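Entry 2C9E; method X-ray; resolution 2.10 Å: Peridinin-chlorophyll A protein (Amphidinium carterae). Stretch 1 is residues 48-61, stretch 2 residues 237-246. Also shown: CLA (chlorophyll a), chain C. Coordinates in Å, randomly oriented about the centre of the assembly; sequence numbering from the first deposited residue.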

# COMPACT_ATOMS: atom_id res chain seq x y z
N VAL A 48 1.76 2.12 10.31
CA VAL A 48 2.11 2.31 8.90
C VAL A 48 3.62 2.56 8.80
O VAL A 48 4.28 2.07 7.87
CB VAL A 48 1.34 3.47 8.34
CG1 VAL A 48 1.96 3.93 7.00
CG2 VAL A 48 -0.07 3.06 8.18
N GLU A 49 4.15 3.32 9.75
CA GLU A 49 5.57 3.58 9.80
C GLU A 49 6.33 2.22 9.92
O GLU A 49 7.37 2.02 9.29
CB GLU A 49 5.93 4.44 11.02
CG GLU A 49 7.39 4.78 11.07
CD GLU A 49 7.85 5.30 12.42
OE1 GLU A 49 7.14 6.11 13.05
OE2 GLU A 49 8.97 4.92 12.84
N LYS A 50 5.84 1.31 10.73
CA LYS A 50 6.53 0.02 10.90
C LYS A 50 6.37 -0.81 9.64
O LYS A 50 7.29 -1.52 9.21
CB LYS A 50 5.98 -0.71 12.13
CG LYS A 50 6.32 0.03 13.43
CD LYS A 50 5.68 -0.57 14.62
CE LYS A 50 6.45 -0.20 15.86
NZ LYS A 50 7.95 -0.42 15.66
N LEU A 51 5.21 -0.73 9.03
CA LEU A 51 5.00 -1.48 7.79
C LEU A 51 6.05 -1.11 6.68
O LEU A 51 6.62 -1.98 5.95
CB LEU A 51 3.57 -1.20 7.30
CG LEU A 51 3.12 -1.92 6.03
CD1 LEU A 51 2.96 -3.41 6.32
CD2 LEU A 51 1.79 -1.26 5.53
N LEU A 52 6.27 0.19 6.52
CA LEU A 52 7.20 0.68 5.52
C LEU A 52 8.63 0.33 5.94
O LEU A 52 9.45 -0.08 5.09
CB LEU A 52 7.04 2.19 5.41
CG LEU A 52 5.68 2.70 4.88
CD1 LEU A 52 5.65 4.29 4.84
CD2 LEU A 52 5.43 2.12 3.52
N GLU A 53 8.95 0.47 7.24
CA GLU A 53 10.30 0.09 7.68
C GLU A 53 10.55 -1.41 7.35
O GLU A 53 11.60 -1.74 6.78
CB GLU A 53 10.47 0.34 9.18
CG GLU A 53 10.56 1.82 9.53
CD GLU A 53 10.32 2.10 11.03
OE1 GLU A 53 9.72 1.26 11.73
OE2 GLU A 53 10.72 3.17 11.52
N VAL A 54 9.58 -2.29 7.64
CA VAL A 54 9.80 -3.71 7.34
C VAL A 54 10.03 -3.90 5.86
O VAL A 54 10.93 -4.63 5.43
CB VAL A 54 8.60 -4.64 7.83
CG1 VAL A 54 8.89 -6.12 7.56
CG2 VAL A 54 8.43 -4.48 9.32
N GLY A 55 9.25 -3.17 5.06
CA GLY A 55 9.39 -3.29 3.62
C GLY A 55 10.79 -2.89 3.21
O GLY A 55 11.34 -3.39 2.22
N LEU A 56 11.38 -1.99 4.00
CA LEU A 56 12.72 -1.48 3.70
C LEU A 56 13.82 -2.45 4.11
O LEU A 56 14.97 -2.20 3.83
CB LEU A 56 12.93 -0.11 4.37
CG LEU A 56 12.39 1.08 3.56
CD1 LEU A 56 12.55 2.40 4.34
CD2 LEU A 56 13.13 1.20 2.28
N THR A 57 13.47 -3.56 4.74
CA THR A 57 14.49 -4.54 5.13
C THR A 57 14.55 -5.71 4.13
O THR A 57 15.46 -6.51 4.17
CB THR A 57 14.22 -5.16 6.53
OG1 THR A 57 12.98 -5.88 6.52
CG2 THR A 57 14.21 -4.08 7.62
N MET A 58 13.57 -5.77 3.24
CA MET A 58 13.45 -6.83 2.24
C MET A 58 14.37 -6.71 1.04
O MET A 58 14.85 -5.62 0.70
CB MET A 58 12.01 -6.90 1.75
CG MET A 58 11.00 -7.32 2.86
SD MET A 58 9.25 -7.08 2.36
CE MET A 58 8.39 -7.80 3.76
N ASP A 59 14.58 -7.84 0.37
CA ASP A 59 15.39 -7.92 -0.82
C ASP A 59 14.57 -7.33 -1.99
O ASP A 59 13.57 -7.91 -2.43
CB ASP A 59 15.70 -9.38 -1.05
CG ASP A 59 16.54 -9.62 -2.28
OD1 ASP A 59 16.66 -8.74 -3.15
OD2 ASP A 59 17.08 -10.74 -2.38
N PRO A 60 14.98 -6.18 -2.53
CA PRO A 60 14.19 -5.62 -3.63
C PRO A 60 13.85 -6.60 -4.77
O PRO A 60 12.76 -6.50 -5.39
CB PRO A 60 15.04 -4.43 -4.11
CG PRO A 60 15.86 -4.04 -2.86
CD PRO A 60 16.20 -5.38 -2.26
N LYS A 61 14.75 -7.52 -5.08
CA LYS A 61 14.46 -8.47 -6.17
C LYS A 61 13.23 -9.30 -5.85
O LYS A 61 12.39 -9.56 -6.72
CB LYS A 61 15.66 -9.40 -6.44
CG LYS A 61 16.88 -8.73 -7.17
CD LYS A 61 18.17 -8.65 -6.26
CE LYS A 61 18.19 -7.35 -5.39
NZ LYS A 61 19.17 -7.39 -4.25
N ILE A 237 12.11 4.20 -5.43
CA ILE A 237 11.01 3.69 -4.66
C ILE A 237 11.49 3.67 -3.21
O ILE A 237 10.82 4.19 -2.31
CB ILE A 237 10.63 2.25 -5.10
CG1 ILE A 237 9.86 2.32 -6.41
CG2 ILE A 237 9.80 1.52 -3.99
CD1 ILE A 237 9.44 0.97 -6.96
N ASN A 238 12.68 3.10 -2.98
CA ASN A 238 13.22 3.02 -1.64
C ASN A 238 13.41 4.37 -1.05
O ASN A 238 13.14 4.55 0.12
CB ASN A 238 14.55 2.28 -1.62
CG ASN A 238 14.42 0.90 -2.13
OD1 ASN A 238 13.37 0.28 -1.97
ND2 ASN A 238 15.47 0.39 -2.76
N ASP A 239 13.89 5.33 -1.83
CA ASP A 239 14.07 6.67 -1.27
C ASP A 239 12.75 7.30 -0.83
O ASP A 239 12.68 7.84 0.28
CB ASP A 239 14.73 7.61 -2.25
CG ASP A 239 16.13 7.21 -2.56
OD1 ASP A 239 16.91 7.04 -1.60
OD2 ASP A 239 16.42 7.08 -3.78
N ALA A 240 11.74 7.26 -1.69
CA ALA A 240 10.42 7.85 -1.37
C ALA A 240 9.79 7.17 -0.14
O ALA A 240 9.32 7.84 0.79
CB ALA A 240 9.54 7.72 -2.58
N VAL A 241 9.80 5.84 -0.10
CA VAL A 241 9.28 5.11 1.02
C VAL A 241 10.00 5.60 2.32
O VAL A 241 9.38 5.89 3.34
CB VAL A 241 9.50 3.57 0.82
CG1 VAL A 241 9.20 2.78 2.11
CG2 VAL A 241 8.58 3.03 -0.30
N PHE A 242 11.33 5.68 2.30
CA PHE A 242 12.00 6.11 3.49
C PHE A 242 11.62 7.59 3.81
O PHE A 242 11.44 7.96 5.00
CB PHE A 242 13.51 5.94 3.34
CG PHE A 242 14.27 6.36 4.56
CD1 PHE A 242 14.05 5.73 5.77
CD2 PHE A 242 15.12 7.47 4.51
CE1 PHE A 242 14.65 6.19 6.96
CE2 PHE A 242 15.74 7.96 5.68
CZ PHE A 242 15.50 7.32 6.91
N ALA A 243 11.49 8.44 2.79
CA ALA A 243 11.10 9.84 3.04
C ALA A 243 9.79 9.86 3.89
O ALA A 243 9.65 10.64 4.82
CB ALA A 243 10.89 10.59 1.71
N HIS A 244 8.84 8.98 3.57
CA HIS A 244 7.58 8.94 4.34
C HIS A 244 7.83 8.41 5.76
O HIS A 244 7.22 8.88 6.70
CB HIS A 244 6.53 8.04 3.66
CG HIS A 244 5.94 8.61 2.40
ND1 HIS A 244 6.60 8.59 1.18
CD2 HIS A 244 4.72 9.17 2.16
CE1 HIS A 244 5.81 9.12 0.25
NE2 HIS A 244 4.67 9.48 0.82
N VAL A 245 8.70 7.39 5.92
CA VAL A 245 9.04 6.84 7.25
C VAL A 245 9.55 8.03 8.07
O VAL A 245 9.18 8.24 9.21
CB VAL A 245 10.20 5.74 7.22
CG1 VAL A 245 10.71 5.49 8.65
CG2 VAL A 245 9.70 4.39 6.63
N ARG A 246 10.41 8.84 7.48
CA ARG A 246 10.89 9.99 8.26
C ARG A 246 9.76 10.99 8.60
O ARG A 246 9.65 11.45 9.74
CB ARG A 246 12.01 10.71 7.51
CG ARG A 246 12.35 12.04 8.14
CD ARG A 246 13.09 12.95 7.16
NE ARG A 246 14.42 12.43 6.84
CZ ARG A 246 14.87 12.29 5.60
NH1 ARG A 246 14.07 12.63 4.57
NH2 ARG A 246 16.11 11.84 5.38
MG CLA C . 1.07 9.05 -0.81
CHA CLA C . -0.54 10.29 -3.68
CHB CLA C . -1.56 10.20 1.12
CHC CLA C . 2.13 7.06 1.84
CHD CLA C . 3.15 7.24 -2.96
NA CLA C . -0.72 10.24 -1.21
C1A CLA C . -1.18 10.64 -2.47
C2A CLA C . -2.51 11.34 -2.33
C3A CLA C . -2.69 11.50 -0.83
C4A CLA C . -1.62 10.59 -0.23
CMA CLA C . -2.39 12.95 -0.42
CAA CLA C . -3.65 10.50 -2.93
CBA CLA C . -4.97 11.27 -3.02
CGA CLA C . -6.14 10.38 -3.41
O1A CLA C . -7.27 10.87 -3.46
O2A CLA C . -5.97 8.94 -3.70
NB CLA C . 0.47 8.79 1.16
C1B CLA C . -0.62 9.40 1.74
C2B CLA C . -0.58 9.16 3.16
C3B CLA C . 0.45 8.29 3.40
C4B CLA C . 1.09 8.00 2.10
CMB CLA C . -1.51 9.81 4.24
CAB CLA C . 0.61 7.95 4.82
CBB CLA C . 1.59 7.12 5.22
NC CLA C . 2.41 7.43 -0.61
C1C CLA C . 2.74 6.81 0.58
C2C CLA C . 3.86 5.91 0.33
C3C CLA C . 4.14 5.96 -1.00
C4C CLA C . 3.21 6.91 -1.60
CMC CLA C . 4.60 5.03 1.34
CAC CLA C . 5.21 5.20 -1.74
CBC CLA C . 6.57 5.99 -1.77
ND CLA C . 1.28 8.79 -2.82
C1D CLA C . 2.25 8.16 -3.54
C2D CLA C . 2.29 8.65 -4.89
C3D CLA C . 1.23 9.47 -5.00
C4D CLA C . 0.61 9.54 -3.72
CMD CLA C . 3.32 8.23 -6.00
CAD CLA C . 0.41 10.25 -5.90
OBD CLA C . 0.65 10.70 -7.03
CBD CLA C . -0.86 10.62 -5.16
CGD CLA C . -1.07 12.10 -5.37
O1D CLA C . -0.64 12.90 -4.54
O2D CLA C . -1.70 12.53 -6.49
CED CLA C . -1.74 13.83 -6.76
C1 CLA C . -7.16 8.20 -4.06
C2 CLA C . -6.77 6.89 -4.28
C3 CLA C . -7.17 5.97 -5.25
C4 CLA C . -8.26 6.28 -6.34
C5 CLA C . -6.55 4.51 -5.33
C6 CLA C . -5.54 4.15 -4.20
C7 CLA C . -4.81 2.81 -4.46
C8 CLA C . -3.73 2.42 -3.41
C9 CLA C . -2.84 1.28 -3.97
C10 CLA C . -4.45 1.94 -2.13
C11 CLA C . -3.56 1.19 -1.10
C12 CLA C . -4.29 1.00 0.24
C13 CLA C . -5.67 0.33 0.18
C14 CLA C . -6.54 0.60 1.39
C15 CLA C . -5.48 -1.19 -0.01
C16 CLA C . -4.83 -1.96 1.13
C17 CLA C . -4.41 -3.30 0.62
C18 CLA C . -3.88 -4.27 1.68
C19 CLA C . -3.50 -5.58 1.02
C20 CLA C . -4.94 -4.53 2.73
O HOH W 1 2.50 10.54 -0.27

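Helix 48-55 packs against helix 237-246 in a roughly antiparallel fashion, with 148° between their N-to-C directions and 9.4 Å between the axes at closest approach. The register runs from Glu49 beside Val245 (CA to CA 5.4 Å) through Leu52 beside Val241 (CA to CA 6.6 Å) to Leu56 beside Asn238 (CA to CA 7.0 Å), so the backbones are nearer at the Glu49 level than at the Leu56 level. A type I turn from Gly55 to Met58 redirects the chain; Thr57 OG1 donates to Val54 O at 2.6 Å. Asp59 then caps the helix that starts at Pro60: its OD1 accepts from Lys61 N at 3.0 Å, and the same OD1 forms a salt bridge with Lys61 NZ at 3.1 Å, whose hydrogen bond is weak.

No hydrogen bond crosses between the stretches; apolar side chains make the main contacts, and 429 Å² is buried in all. Leu52 points toward the second helix, where its CB lies 3.7 Å from Val245 CG2 and 4.0 Å from Val241 CG1, two side chains one turn apart on the second helix. Leu56 leaves its backbone sideways, but its end comes nearer. Its CG sits 3.9 Å from Val241 CG1, and its CD1 lies 3.8 Å from Phe242 CB and 4.2 Å from Val245 CG2. That CD1 meets the Phe242 ring at its edge, near the ring plane. Val245 touches both leucines and also both glutamates, its CG1 4.2 Å from Glu49 CG and 3.7 Å from Glu53 OE2. The two carboxylates are themselves close: Glu49 OE2 and Glu53 OE2 are 2.8 Å apart, yet as two acceptors they are not counted as a hydrogen bond. Beyond the turn, Pro60 points toward the second stretch and adds a looser contact, its CG 4.4 Å from Asn238 ND2.

On the chlorophyll side, Leu52 CD1 bridges protein and pigment, 4.0 Å from His244 CB and 3.7 Å from CLA CMC. The His244 ring is held by ND1 donating to Ala240 O, one turn back, at 2.8 Å and a nearly straight 171°. This leaves NE2 free to hydrogen-bond water 1 at 2.6 Å, and that water binds CLA MG at 2.1 Å; the histidine therefore reaches the metal through water rather than directly. CLA C1C lies over one face of the His244 ring, while Ala240 CB approaches CLA CBC at 3.5 Å and Val48 CG1 approaches CLA CBB at 3.7 Å.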